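Local structure of leukocyte-associated immunoglobulin-like receptor 1 (Mus musculus, 4ESK) at residues I20-F25 with V70-T75; T27-Y32 with E62-I67. The protein acts as an inhibitory receptor of natural killer, B and T cells by recruiting the phosphatases PTPN6 and PTPN11, and is represented here by its extracellular immunoglobulin-like domain. All coordinates share one frame; numbering follows the deposited sequence. Where two conformers were deposited one is given.

Interaction 1. Residues I20-F25 with V70-T75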
loop_
_atom_site.group_PDB
_atom_site.type_symbol
_atom_site.label_atom_id
_atom_site.label_comp_id
_atom_site.label_asym_id
_atom_site.label_seq_id
_atom_site.Cartn_x
_atom_site.Cartn_y
_atom_site.Cartn_z
ATOM N N ILE A 20 8.587 -3.059 11.570
ATOM C CA ILE A 20 9.524 -2.782 10.501
ATOM C C ILE A 20 10.754 -2.180 11.179
ATOM O O ILE A 20 10.603 -1.265 11.962
ATOM C CB ILE A 20 8.924 -1.727 9.527
ATOM C CG1 ILE A 20 7.562 -2.193 8.972
ATOM C CG2 ILE A 20 9.892 -1.405 8.398
ATOM C CD1 ILE A 20 7.641 -3.410 8.071
ATOM N N SER A 21 11.947 -2.688 10.891
ATOM C CA SER A 21 13.173 -2.120 11.463
ATOM C C SER A 21 13.567 -0.820 10.752
ATOM O O SER A 21 13.533 -0.746 9.538
ATOM C CB SER A 21 14.328 -3.119 11.339
ATOM O OG SER A 21 13.961 -4.385 11.857
ATOM N N GLN A 22 13.994 0.185 11.509
ATOM C CA GLN A 22 14.563 1.398 10.922
ATOM C C GLN A 22 15.645 1.013 9.914
ATOM O O GLN A 22 16.429 0.090 10.149
ATOM C CB GLN A 22 15.146 2.293 12.033
ATOM C CG GLN A 22 15.418 3.728 11.625
ATOM C CD GLN A 22 16.165 4.524 12.692
ATOM O OE1 GLN A 22 16.541 3.994 13.748
ATOM N NE2 GLN A 22 16.392 5.808 12.412
ATOM N N GLY A 23 15.678 1.714 8.776
ATOM C CA GLY A 23 16.629 1.440 7.717
ATOM C C GLY A 23 16.181 0.362 6.741
ATOM O O GLY A 23 16.888 0.076 5.786
ATOM N N THR A 24 15.020 -0.240 6.997
ATOM C CA THR A 24 14.434 -1.276 6.129
ATOM C C THR A 24 13.933 -0.652 4.837
ATOM O O THR A 24 13.522 0.498 4.829
ATOM C CB THR A 24 13.201 -1.936 6.811
ATOM O OG1 THR A 24 13.604 -2.585 8.003
ATOM C CG2 THR A 24 12.465 -2.994 5.907
ATOM N N PHE A 25 13.936 -1.430 3.761
ATOM C CA PHE A 25 13.224 -1.042 2.537
ATOM C C PHE A 25 11.875 -1.772 2.476
ATOM O O PHE A 25 11.825 -3.014 2.493
ATOM C CB PHE A 25 14.074 -1.320 1.300
ATOM C CG PHE A 25 15.224 -0.364 1.130
ATOM C CD1 PHE A 25 16.328 -0.435 1.960
ATOM C CD2 PHE A 25 15.199 0.615 0.140
ATOM C CE1 PHE A 25 17.384 0.460 1.825
ATOM C CE2 PHE A 25 16.260 1.506 -0.005
ATOM C CZ PHE A 25 17.350 1.427 0.845
ATOM N N VAL A 70 13.566 3.217 5.591
ATOM C CA VAL A 70 12.547 3.788 6.472
ATOM C C VAL A 70 13.125 4.386 7.762
ATOM O O VAL A 70 14.139 3.924 8.303
ATOM C CB VAL A 70 11.417 2.793 6.833
ATOM C CG1 VAL A 70 10.687 2.347 5.562
ATOM C CG2 VAL A 70 11.960 1.603 7.609
ATOM N N ASN A 71 12.455 5.418 8.236
ATOM C CA ASN A 71 12.664 5.908 9.589
ATOM C C ASN A 71 11.338 6.155 10.298
ATOM O O ASN A 71 10.287 5.705 9.828
ATOM C CB ASN A 71 13.578 7.141 9.567
ATOM C CG ASN A 71 12.948 8.315 8.860
ATOM O OD1 ASN A 71 11.736 8.343 8.628
ATOM N ND2 ASN A 71 13.772 9.303 8.505
ATOM N N GLU A 72 11.374 6.863 11.431
ATOM C CA GLU A 72 10.198 7.060 12.271
ATOM C C GLU A 72 9.039 7.763 11.550
ATOM O O GLU A 72 7.908 7.606 11.933
ATOM C CB GLU A 72 10.575 7.813 13.565
ATOM C CG GLU A 72 11.013 9.270 13.396
ATOM C CD GLU A 72 12.453 9.444 12.928
ATOM O OE1 GLU A 72 13.221 8.450 12.896
ATOM O OE2 GLU A 72 12.820 10.597 12.592
ATOM N N THR A 73 9.346 8.538 10.508
ATOM C CA THR A 73 8.310 9.231 9.730
ATOM C C THR A 73 7.406 8.238 8.964
ATOM O O THR A 73 6.333 8.612 8.486
ATOM C CB THR A 73 8.912 10.262 8.747
ATOM O OG1 THR A 73 9.566 9.612 7.638
ATOM C CG2 THR A 73 9.936 11.164 9.481
ATOM N N ILE A 74 7.843 6.986 8.860
ATOM C CA ILE A 74 7.091 5.971 8.110
ATOM C C ILE A 74 6.035 5.247 8.964
ATOM O O ILE A 74 5.074 4.647 8.439
ATOM C CB ILE A 74 8.075 5.009 7.426
ATOM C CG1 ILE A 74 8.976 5.781 6.452
ATOM C CG2 ILE A 74 7.342 3.900 6.645
ATOM C CD1 ILE A 74 8.241 6.681 5.458
ATOM N N THR A 75 6.158 5.323 10.284
ATOM C CA THR A 75 5.112 4.820 11.174
ATOM C C THR A 75 3.741 5.431 10.878
ATOM O O THR A 75 3.608 6.660 10.773
ATOM C CB THR A 75 5.501 5.016 12.652
ATOM O OG1 THR A 75 6.684 4.256 12.915
ATOM C CG2 THR A 75 4.391 4.595 13.605
#
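Val70 is gripped at both its backbone polar atoms by the exit half of one beta turn, Gly23 and Thr24, although all three lie in loops. Gly23 N donates to Val70 O at 2.7 Å, nearly straight at the hydrogen (169°), and Val70 N donates to Thr24 O at 2.8 Å. The turn, Ser21 to Thr24, is of type II, and glycine suits its third place because phi is 86° and a CB would collide with the carbonyl oxygen of Gln22. Val70 also supplies the apolar filling. With CG1 anti to the carbonyl carbon (chi1 -61°), CG2 falls between the backbone N and that carbon and points into the bend, 3.7 Å from Ile20 CG2, 3.4 Å from Ser21 O and 3.8 Å from Thr24 CB. Gln22 CG approaches Val70 O at 3.6 Å. Asn71 then starts an Asx turn, its OD1 taking bonds from Thr73 N (3.0 Å) and Thr73 OG1 (2.7 Å); it is also a predicted N-glycosylation site, without sugar here. Ile20 pairs through its backbone with Lys98 and Ile100 of strand 88-100, whose Val99 N bonds to Thr75 OG1, while Val26 of strand 26-31 packs against both Ile20 and Val70.

Interaction 2. Residues T27-Y32 with E62-I67; sequences TVVCSY and EDEFEI
Val29 and Ser31 meet Glu62 on the outer face of the antiparallel B-E strand pair of an immunoglobulin sandwich. Glu62 CB lies 3.7 Å from Cys30 O, and CG rests 3.8 Å from Val29 CG1. The chain then bends at chi2 (63°), CD coming to 3.8 Å from Ser31 OG; at the tip OE2 accepts from that hydroxyl at 2.9 Å through its anti lone pair, though Ser31 has two conformers, which leaves the bond less certain. A glutamate offers the valine an apolar stem and the surface a charged tip; an alanine here, keeping CB but not the CG contact with Val29, would probably leave Ser31 OG without its carboxylate partner. Backbone bonds join Val28 with Phe65 and Cys30 with Asp63, two in each pair. The inner face suits apolar residues: Val28 CG2 touches Ile67 CD1 at 3.9 Å, and Leu44 of the facing sheet packs on Val28, Phe65 and Ile67. Buried Asp63 is satisfied by His36 NE2 and Tyr82 OH at OD1 and by Glu57 N at OD2. Cys30 carries the canonical disulfide to Cys80 between the sheets. Its SG, anti to the carbonyl carbon (chi1 -63°), meets the Phe65 ring at the edge, 3.8 Å from CE2.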
loop_
_atom_site.group_PDB
_atom_site.type_symbol
_atom_site.label_atom_id
_atom_site.label_comp_id
_atom_site.label_asym_id
_atom_site.label_seq_id
_atom_site.Cartn_x
_atom_site.Cartn_y
_atom_site.Cartn_z
ATOM N N THR A 27 8.123 -2.460 0.571
ATOM C CA THR A 27 7.448 -2.468 -0.717
ATOM C C THR A 27 5.969 -2.581 -0.437
ATOM O O THR A 27 5.538 -3.498 0.264
ATOM C CB THR A 27 7.869 -3.677 -1.556
ATOM O OG1 THR A 27 9.297 -3.682 -1.719
ATOM C CG2 THR A 27 7.200 -3.651 -2.933
ATOM N N VAL A 28 5.195 -1.644 -0.963
ATOM C CA VAL A 28 3.743 -1.657 -0.808
ATOM C C VAL A 28 3.202 -2.048 -2.174
ATOM O O VAL A 28 3.548 -1.403 -3.180
ATOM C CB VAL A 28 3.145 -0.286 -0.408
ATOM C CG1 VAL A 28 1.637 -0.404 -0.177
ATOM C CG2 VAL A 28 3.778 0.285 0.877
ATOM N N VAL A 29 2.371 -3.090 -2.221
ATOM C CA VAL A 29 1.820 -3.571 -3.479
ATOM C C VAL A 29 0.326 -3.283 -3.383
ATOM O O VAL A 29 -0.378 -3.924 -2.614
ATOM C CB VAL A 29 2.082 -5.072 -3.726
ATOM C CG1 VAL A 29 1.425 -5.555 -5.015
ATOM C CG2 VAL A 29 3.587 -5.386 -3.770
ATOM N N CYS A 30 -0.131 -2.293 -4.131
ATOM C CA CYS A 30 -1.561 -2.034 -4.291
ATOM C C CYS A 30 -2.025 -2.917 -5.421
ATOM O O CYS A 30 -1.296 -3.130 -6.402
ATOM C CB CYS A 30 -1.800 -0.563 -4.640
ATOM S SG CYS A 30 -1.298 0.606 -3.373
ATOM N N SER A 31 -3.233 -3.448 -5.326
ATOM C CA SER A 31 -3.749 -4.336 -6.366
ATOM C C SER A 31 -5.243 -4.071 -6.553
ATOM O O SER A 31 -5.926 -3.692 -5.607
ATOM C CB SER A 31 -3.481 -5.797 -5.977
ATOM O OG SER A 31 -3.949 -6.717 -6.953
ATOM N N TYR A 32 -5.754 -4.271 -7.761
ATOM C CA TYR A 32 -7.187 -4.192 -7.949
ATOM C C TYR A 32 -7.593 -5.225 -8.970
ATOM O O TYR A 32 -7.474 -4.998 -10.158
ATOM C CB TYR A 32 -7.625 -2.793 -8.360
ATOM C CG TYR A 32 -9.068 -2.460 -8.056
ATOM C CD1 TYR A 32 -10.007 -3.446 -7.710
ATOM C CD2 TYR A 32 -9.508 -1.143 -8.107
ATOM C CE1 TYR A 32 -11.304 -3.109 -7.404
ATOM C CE2 TYR A 32 -10.809 -0.800 -7.816
ATOM C CZ TYR A 32 -11.709 -1.784 -7.477
ATOM O OH TYR A 32 -13.007 -1.449 -7.169
ATOM N N GLU A 62 -1.274 -4.804 -10.435
ATOM C CA GLU A 62 -0.574 -4.390 -9.231
ATOM C C GLU A 62 0.209 -3.111 -9.507
ATOM O O GLU A 62 0.764 -2.933 -10.587
ATOM C CB GLU A 62 0.405 -5.484 -8.754
ATOM C CG GLU A 62 -0.269 -6.749 -8.250
ATOM C CD GLU A 62 -1.093 -7.490 -9.304
ATOM O OE1 GLU A 62 -0.538 -7.932 -10.330
ATOM O OE2 GLU A 62 -2.314 -7.619 -9.118
ATOM N N ASP A 63 0.282 -2.260 -8.501
ATOM C CA ASP A 63 0.987 -0.974 -8.561
ATOM C C ASP A 63 1.822 -0.867 -7.289
ATOM O O ASP A 63 1.276 -0.898 -6.185
ATOM C CB ASP A 63 -0.041 0.140 -8.604
ATOM C CG ASP A 63 -0.903 0.080 -9.836
ATOM O OD1 ASP A 63 -2.002 -0.510 -9.758
ATOM O OD2 ASP A 63 -0.473 0.578 -10.898
ATOM N N GLU A 64 3.138 -0.770 -7.443
ATOM C CA GLU A 64 4.036 -0.858 -6.308
ATOM C C GLU A 64 4.626 0.482 -5.940
ATOM O O GLU A 64 4.922 1.296 -6.818
ATOM C CB GLU A 64 5.196 -1.773 -6.625
ATOM C CG GLU A 64 4.820 -3.212 -6.825
ATOM C CD GLU A 64 6.027 -4.118 -6.811
ATOM O OE1 GLU A 64 7.119 -3.671 -6.393
ATOM O OE2 GLU A 64 5.878 -5.272 -7.242
ATOM N N PHE A 65 4.825 0.680 -4.645
ATOM C CA PHE A 65 5.484 1.865 -4.112
ATOM C C PHE A 65 6.633 1.376 -3.233
ATOM O O PHE A 65 6.391 0.684 -2.255
ATOM C CB PHE A 65 4.508 2.670 -3.264
ATOM C CG PHE A 65 3.345 3.249 -4.027
ATOM C CD1 PHE A 65 3.408 4.528 -4.511
ATOM C CD2 PHE A 65 2.178 2.526 -4.219
ATOM C CE1 PHE A 65 2.345 5.080 -5.211
ATOM C CE2 PHE A 65 1.108 3.065 -4.923
ATOM C CZ PHE A 65 1.187 4.354 -5.406
ATOM N N GLU A 66 7.874 1.692 -3.596
ATOM C CA GLU A 66 9.009 1.331 -2.761
ATOM C C GLU A 66 9.302 2.483 -1.818
ATOM O O GLU A 66 9.434 3.630 -2.255
ATOM C CB GLU A 66 10.256 1.004 -3.573
ATOM C CG GLU A 66 11.306 0.288 -2.728
ATOM C CD GLU A 66 12.653 0.179 -3.400
ATOM O OE1 GLU A 66 12.791 0.645 -4.548
ATOM O OE2 GLU A 66 13.577 -0.387 -2.783
ATOM N N ILE A 67 9.381 2.159 -0.530
ATOM C CA ILE A 67 9.613 3.104 0.537
ATOM C C ILE A 67 10.820 2.644 1.356
ATOM O O ILE A 67 10.722 1.733 2.157
ATOM C CB ILE A 67 8.409 3.228 1.484
ATOM C CG1 ILE A 67 7.119 3.502 0.709
ATOM C CG2 ILE A 67 8.634 4.330 2.503
ATOM C CD1 ILE A 67 5.905 3.469 1.613
#

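Overall arrangement
From the N terminus, strand 17-21 runs along the edge of the five-stranded sheet, and the turn after it leads into strand 26-31 of the opposing two-stranded sheet. The chain then passes through strands 41-46 and 49-55 of the larger sheet before strand 62-67 returns beside 26-31; there interaction 2 closes the inner loop. A few residues on, 70-75 meets 20-25, and interaction 1 closes the outer loop, so the two contacts nest without crossing. Their centres lie about 17 Å apart, yet Ile74 CD1 touches Ile67 CG2 at 3.8 Å. Interaction 2 ties together one wall of the sandwich near its middle, while interaction 1 fastens the two interconnecting loops at one end.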